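Local coordinates for protein beta-galactosidase/beta-glucuronidase (PDB 6MVF) that binds flavin mononucleotide and probably hydrolyses beta-glucuronides as a family 2 glycoside hydrolase, at residues I323-H336 with I527-G539. Residues are numbered along the deposited sequence; the frame is centred on the assembly and turned at random.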
loop_
_atom_site.group_PDB
_atom_site.type_symbol
_atom_site.label_atom_id
_atom_site.label_comp_id
_atom_site.label_asym_id
_atom_site.label_seq_id
_atom_site.Cartn_x
_atom_site.Cartn_y
_atom_site.Cartn_z
ATOM N N ILE A 323 -22.343 -0.831 2.168
ATOM C CA ILE A 323 -23.545 -1.397 1.564
ATOM C C ILE A 323 -24.774 -0.579 1.954
ATOM O O ILE A 323 -25.616 -0.244 1.104
ATOM C CB ILE A 323 -23.692 -2.877 1.944
ATOM C CG1 ILE A 323 -22.616 -3.689 1.229
ATOM C CG2 ILE A 323 -25.069 -3.365 1.558
ATOM C CD1 ILE A 323 -22.406 -5.101 1.778
ATOM N N ILE A 324 -24.860 -0.184 3.229
ATOM C CA ILE A 324 -26.013 0.599 3.664
ATOM C C ILE A 324 -26.004 1.990 3.030
ATOM O O ILE A 324 -27.071 2.526 2.696
ATOM C CB ILE A 324 -26.058 0.649 5.198
ATOM C CG1 ILE A 324 -26.279 -0.772 5.742
ATOM C CG2 ILE A 324 -27.165 1.599 5.673
ATOM C CD1 ILE A 324 -25.814 -0.956 7.163
ATOM N N LYS A 325 -24.814 2.581 2.821
ATOM C CA LYS A 325 -24.713 3.851 2.105
ATOM C C LYS A 325 -25.208 3.736 0.666
ATOM O O LYS A 325 -25.947 4.606 0.190
ATOM C CB LYS A 325 -23.273 4.369 2.122
ATOM C CG LYS A 325 -23.130 5.814 1.618
ATOM C CD LYS A 325 -23.575 6.778 2.712
ATOM C CE LYS A 325 -23.563 8.200 2.257
ATOM N NZ LYS A 325 -24.165 9.055 3.287
ATOM N N GLU A 326 -24.809 2.679 -0.050
ATOM C CA GLU A 326 -25.271 2.499 -1.429
ATOM C C GLU A 326 -26.785 2.356 -1.505
ATOM O O GLU A 326 -27.398 2.691 -2.529
ATOM C CB GLU A 326 -24.616 1.258 -2.047
ATOM C CG GLU A 326 -23.116 1.357 -2.263
ATOM C CD GLU A 326 -22.439 -0.016 -2.419
ATOM O OE1 GLU A 326 -21.169 -0.061 -2.452
ATOM O OE2 GLU A 326 -23.176 -1.038 -2.505
ATOM N N LEU A 327 -27.388 1.806 -0.448
ATOM C CA LEU A 327 -28.832 1.671 -0.361
ATOM C C LEU A 327 -29.526 3.030 -0.366
ATOM O O LEU A 327 -30.658 3.149 -0.851
ATOM C CB LEU A 327 -29.182 0.882 0.906
ATOM C CG LEU A 327 -30.660 0.637 1.181
ATOM C CD1 LEU A 327 -31.265 -0.241 0.089
ATOM C CD2 LEU A 327 -30.848 0.035 2.551
ATOM N N GLY A 328 -28.869 4.062 0.144
ATOM C CA GLY A 328 -29.494 5.361 0.266
ATOM C C GLY A 328 -30.109 5.625 1.622
ATOM O O GLY A 328 -30.846 6.601 1.763
ATOM N N ALA A 329 -29.849 4.771 2.608
ATOM C CA ALA A 329 -30.262 5.015 3.979
ATOM C C ALA A 329 -29.487 6.181 4.598
ATOM O O ALA A 329 -28.282 6.337 4.385
ATOM C CB ALA A 329 -30.046 3.741 4.805
ATOM N N ASN A 330 -30.173 6.994 5.394
ATOM C CA ASN A 330 -29.504 8.070 6.119
ATOM C C ASN A 330 -29.509 7.857 7.623
ATOM O O ASN A 330 -28.983 8.699 8.355
ATOM C CB ASN A 330 -30.141 9.422 5.804
ATOM C CG ASN A 330 -31.605 9.478 6.187
ATOM O OD1 ASN A 330 -32.154 8.524 6.751
ATOM N ND2 ASN A 330 -32.245 10.608 5.908
ATOM N N THR A 331 -30.095 6.765 8.107
ATOM C CA THR A 331 -30.108 6.476 9.532
ATOM C C THR A 331 -29.857 4.993 9.733
ATOM O O THR A 331 -30.247 4.161 8.905
ATOM C CB THR A 331 -31.450 6.921 10.189
ATOM O OG1 THR A 331 -31.421 6.663 11.594
ATOM C CG2 THR A 331 -32.650 6.231 9.559
ATOM N N ILE A 332 -29.182 4.666 10.824
ATOM C CA ILE A 332 -28.957 3.278 11.194
ATOM C C ILE A 332 -29.273 3.118 12.667
ATOM O O ILE A 332 -28.639 3.765 13.509
ATOM C CB ILE A 332 -27.522 2.813 10.937
ATOM C CG1 ILE A 332 -27.204 2.777 9.447
ATOM C CG2 ILE A 332 -27.338 1.429 11.569
ATOM C CD1 ILE A 332 -25.705 2.624 9.159
ATOM N N ARG A 333 -30.219 2.232 12.983
ATOM C CA ARG A 333 -30.457 1.832 14.363
ATOM C C ARG A 333 -29.518 0.677 14.712
ATOM O O ARG A 333 -29.614 -0.418 14.139
ATOM C CB ARG A 333 -31.915 1.437 14.588
ATOM C CG ARG A 333 -32.144 0.902 15.988
ATOM C CD ARG A 333 -33.575 0.484 16.218
ATOM N NE ARG A 333 -33.753 -0.064 17.559
ATOM C CZ ARG A 333 -34.559 -1.079 17.845
ATOM N NH1 ARG A 333 -35.263 -1.663 16.881
ATOM N NH2 ARG A 333 -34.651 -1.516 19.094
ATOM N N LEU A 334 -28.611 0.922 15.651
ATOM C CA LEU A 334 -27.582 -0.054 16.002
ATOM C C LEU A 334 -28.054 -0.916 17.177
ATOM O O LEU A 334 -27.557 -0.843 18.303
ATOM C CB LEU A 334 -26.271 0.665 16.293
ATOM C CG LEU A 334 -25.617 0.977 14.953
ATOM C CD1 LEU A 334 -24.284 1.658 15.128
ATOM C CD2 LEU A 334 -25.477 -0.316 14.131
ATOM N N ALA A 335 -29.033 -1.763 16.883
ATOM C CA ALA A 335 -29.615 -2.623 17.901
ATOM C C ALA A 335 -28.721 -3.850 18.120
ATOM O O ALA A 335 -27.911 -4.195 17.263
ATOM C CB ALA A 335 -31.033 -3.023 17.479
ATOM N N HIS A 336 -28.843 -4.506 19.285
ATOM C CA HIS A 336 -29.631 -4.090 20.458
ATOM C C HIS A 336 -28.673 -3.828 21.608
ATOM O O HIS A 336 -28.968 -4.156 22.752
ATOM C CB HIS A 336 -30.624 -5.168 20.926
ATOM C CG HIS A 336 -31.851 -5.322 20.077
ATOM N ND1 HIS A 336 -32.819 -4.345 19.970
ATOM C CD2 HIS A 336 -32.297 -6.373 19.343
ATOM C CE1 HIS A 336 -33.792 -4.774 19.185
ATOM N NE2 HIS A 336 -33.500 -6.002 18.790
ATOM N N ILE A 527 -43.186 11.134 10.629
ATOM C CA ILE A 527 -42.495 9.982 11.202
ATOM C C ILE A 527 -41.019 10.350 11.272
ATOM O O ILE A 527 -40.372 10.533 10.238
ATOM C CB ILE A 527 -42.708 8.718 10.365
ATOM C CG1 ILE A 527 -44.199 8.335 10.326
ATOM C CG2 ILE A 527 -41.833 7.578 10.902
ATOM C CD1 ILE A 527 -44.721 7.690 11.591
ATOM N N TRP A 528 -40.488 10.508 12.482
ATOM C CA TRP A 528 -39.171 11.124 12.567
ATOM C C TRP A 528 -38.095 10.183 12.038
ATOM O O TRP A 528 -37.133 10.646 11.409
ATOM C CB TRP A 528 -38.872 11.599 14.000
ATOM C CG TRP A 528 -38.868 10.531 15.031
ATOM C CD1 TRP A 528 -39.946 10.049 15.709
ATOM C CD2 TRP A 528 -37.730 9.801 15.513
ATOM N NE1 TRP A 528 -39.555 9.062 16.579
ATOM C CE2 TRP A 528 -38.201 8.885 16.474
ATOM C CE3 TRP A 528 -36.359 9.827 15.217
ATOM C CZ2 TRP A 528 -37.352 7.997 17.142
ATOM C CZ3 TRP A 528 -35.512 8.965 15.887
ATOM C CH2 TRP A 528 -36.010 8.053 16.834
ATOM N N ALA A 529 -38.264 8.870 12.245
ATOM C CA ALA A 529 -37.344 7.874 11.704
ATOM C C ALA A 529 -38.047 6.526 11.602
ATOM O O ALA A 529 -38.727 6.109 12.538
ATOM C CB ALA A 529 -36.087 7.742 12.570
ATOM N N SER A 530 -37.865 5.854 10.472
ATOM C CA SER A 530 -38.250 4.465 10.274
ATOM C C SER A 530 -36.999 3.622 10.039
ATOM O O SER A 530 -36.046 4.070 9.384
ATOM C CB SER A 530 -39.217 4.319 9.086
ATOM O OG SER A 530 -38.678 4.884 7.900
ATOM N N HIS A 531 -37.012 2.396 10.567
ATOM C CA HIS A 531 -35.866 1.493 10.506
ATOM C C HIS A 531 -36.334 0.109 10.079
ATOM O O HIS A 531 -37.013 -0.583 10.844
ATOM C CB HIS A 531 -35.162 1.414 11.856
ATOM C CG HIS A 531 -34.515 2.691 12.282
ATOM N ND1 HIS A 531 -35.098 3.553 13.187
ATOM C CD2 HIS A 531 -33.334 3.256 11.927
ATOM C CE1 HIS A 531 -34.301 4.590 13.377
ATOM N NE2 HIS A 531 -33.226 4.434 12.625
ATOM N N VAL A 532 -35.961 -0.304 8.868
ATOM C CA VAL A 532 -36.207 -1.675 8.430
ATOM C C VAL A 532 -35.553 -2.654 9.385
ATOM O O VAL A 532 -34.346 -2.577 9.655
ATOM C CB VAL A 532 -35.663 -1.896 7.013
ATOM C CG1 VAL A 532 -35.719 -3.396 6.648
ATOM C CG2 VAL A 532 -36.412 -1.034 6.034
ATOM N N TRP A 533 -36.339 -3.587 9.898
ATOM C CA TRP A 533 -35.780 -4.777 10.516
ATOM C C TRP A 533 -35.744 -5.828 9.418
ATOM O O TRP A 533 -36.796 -6.249 8.927
ATOM C CB TRP A 533 -36.615 -5.220 11.711
ATOM C CG TRP A 533 -35.925 -6.250 12.570
ATOM C CD1 TRP A 533 -36.147 -7.601 12.578
ATOM C CD2 TRP A 533 -34.902 -6.008 13.534
ATOM N NE1 TRP A 533 -35.333 -8.209 13.502
ATOM C CE2 TRP A 533 -34.553 -7.253 14.096
ATOM C CE3 TRP A 533 -34.261 -4.860 13.993
ATOM C CZ2 TRP A 533 -33.578 -7.380 15.075
ATOM C CZ3 TRP A 533 -33.303 -4.988 14.969
ATOM C CH2 TRP A 533 -32.974 -6.243 15.508
ATOM N N ASN A 534 -34.548 -6.198 8.959
ATOM C CA ASN A 534 -33.243 -5.712 9.403
ATOM C C ASN A 534 -32.428 -5.549 8.089
ATOM O O ASN A 534 -32.887 -5.994 7.035
ATOM C CB ASN A 534 -32.619 -6.722 10.408
ATOM C CG ASN A 534 -31.269 -6.284 10.969
ATOM O OD1 ASN A 534 -30.249 -6.356 10.290
ATOM N ND2 ASN A 534 -31.254 -5.873 12.235
ATOM N N MET A 535 -31.254 -4.901 8.128
ATOM C CA MET A 535 -30.462 -4.751 6.906
ATOM C C MET A 535 -30.015 -6.100 6.371
ATOM O O MET A 535 -30.074 -6.352 5.157
ATOM C CB MET A 535 -29.229 -3.875 7.154
ATOM C CG MET A 535 -28.407 -3.616 5.907
ATOM S SD MET A 535 -29.237 -2.652 4.606
ATOM C CE MET A 535 -28.072 -2.808 3.253
ATOM N N PHE A 536 -29.534 -6.965 7.262
ATOM C CA PHE A 536 -29.001 -8.266 6.912
ATOM C C PHE A 536 -29.739 -9.323 7.710
ATOM O O PHE A 536 -30.066 -9.093 8.880
ATOM C CB PHE A 536 -27.505 -8.376 7.230
ATOM C CG PHE A 536 -26.686 -7.263 6.690
ATOM C CD1 PHE A 536 -26.376 -7.204 5.330
ATOM C CD2 PHE A 536 -26.214 -6.275 7.531
ATOM C CE1 PHE A 536 -25.608 -6.159 4.820
ATOM C CE2 PHE A 536 -25.439 -5.216 7.030
ATOM C CZ PHE A 536 -25.141 -5.152 5.679
ATOM N N ASP A 537 -30.006 -10.475 7.073
ATOM C CA ASP A 537 -30.241 -11.695 7.827
ATOM C C ASP A 537 -29.207 -11.796 8.951
ATOM O O ASP A 537 -28.054 -11.381 8.796
ATOM C CB ASP A 537 -30.138 -12.916 6.908
ATOM C CG ASP A 537 -31.013 -12.815 5.626
ATOM O OD1 ASP A 537 -32.117 -12.237 5.641
ATOM O OD2 ASP A 537 -30.582 -13.360 4.581
ATOM N N PHE A 538 -29.612 -12.317 10.105
ATOM C CA PHE A 538 -28.679 -12.435 11.223
ATOM C C PHE A 538 -28.967 -13.738 11.961
ATOM O O PHE A 538 -30.011 -14.368 11.746
ATOM C CB PHE A 538 -28.751 -11.201 12.151
ATOM C CG PHE A 538 -30.126 -10.948 12.758
ATOM C CD1 PHE A 538 -31.071 -10.201 12.088
ATOM C CD2 PHE A 538 -30.454 -11.443 14.006
ATOM C CE1 PHE A 538 -32.317 -9.963 12.636
ATOM C CE2 PHE A 538 -31.687 -11.188 14.562
ATOM C CZ PHE A 538 -32.621 -10.452 13.877
ATOM N N GLY A 539 -28.050 -14.136 12.842
ATOM C CA GLY A 539 -28.128 -15.439 13.492
ATOM C C GLY A 539 -28.995 -15.468 14.747
ATOM O O GLY A 539 -28.829 -14.644 15.653
HETATM O O HOH W 1 -29.869 -4.706 14.904
#
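Inside the TIM barrel, Thr331 and Arg333 on strand 331-334 meet His531 on strand 529-532; the two strands flank strand 292-300, and their axes cross at 64°. His531 NE2 donates to Thr331 OG1 at 3.0 Å, the hydroxyl lying 20° out of the imidazole plane. A chi1 of -178° turns Thr331 OG1 toward the imidazole, and it also bonds Ala353 O on the next strand. Over one face of the same imidazole comes Arg333 CB, a CH-pi contact 3.7 Å from the His531 ring centroid, while the extended arginine carries its guanidinium on to Glu357 and Asn398. A leucine replacing His531 would probably leave Thr331 OG1 without its donor and Arg333 CB without a flat ring to lie on. The peptide between Trp533 and Asn534 is cis, as at the end of the eighth barrel strand in clan GH-A enzymes. Here the Trp533 indole edge takes Ala335 CB, and His336 NE2 comes 3.3 Å from Trp533 CH2, while His336 ND1 hydrogen-bonds Glu357 OE2. Met535 reaches helix 314-327: its CE touches Ile323 CG2 at 3.5 Å, its CG slides past Ile324 CG1, and Met535 SD meets Leu327 CD2 tip to tip at 3.7 Å.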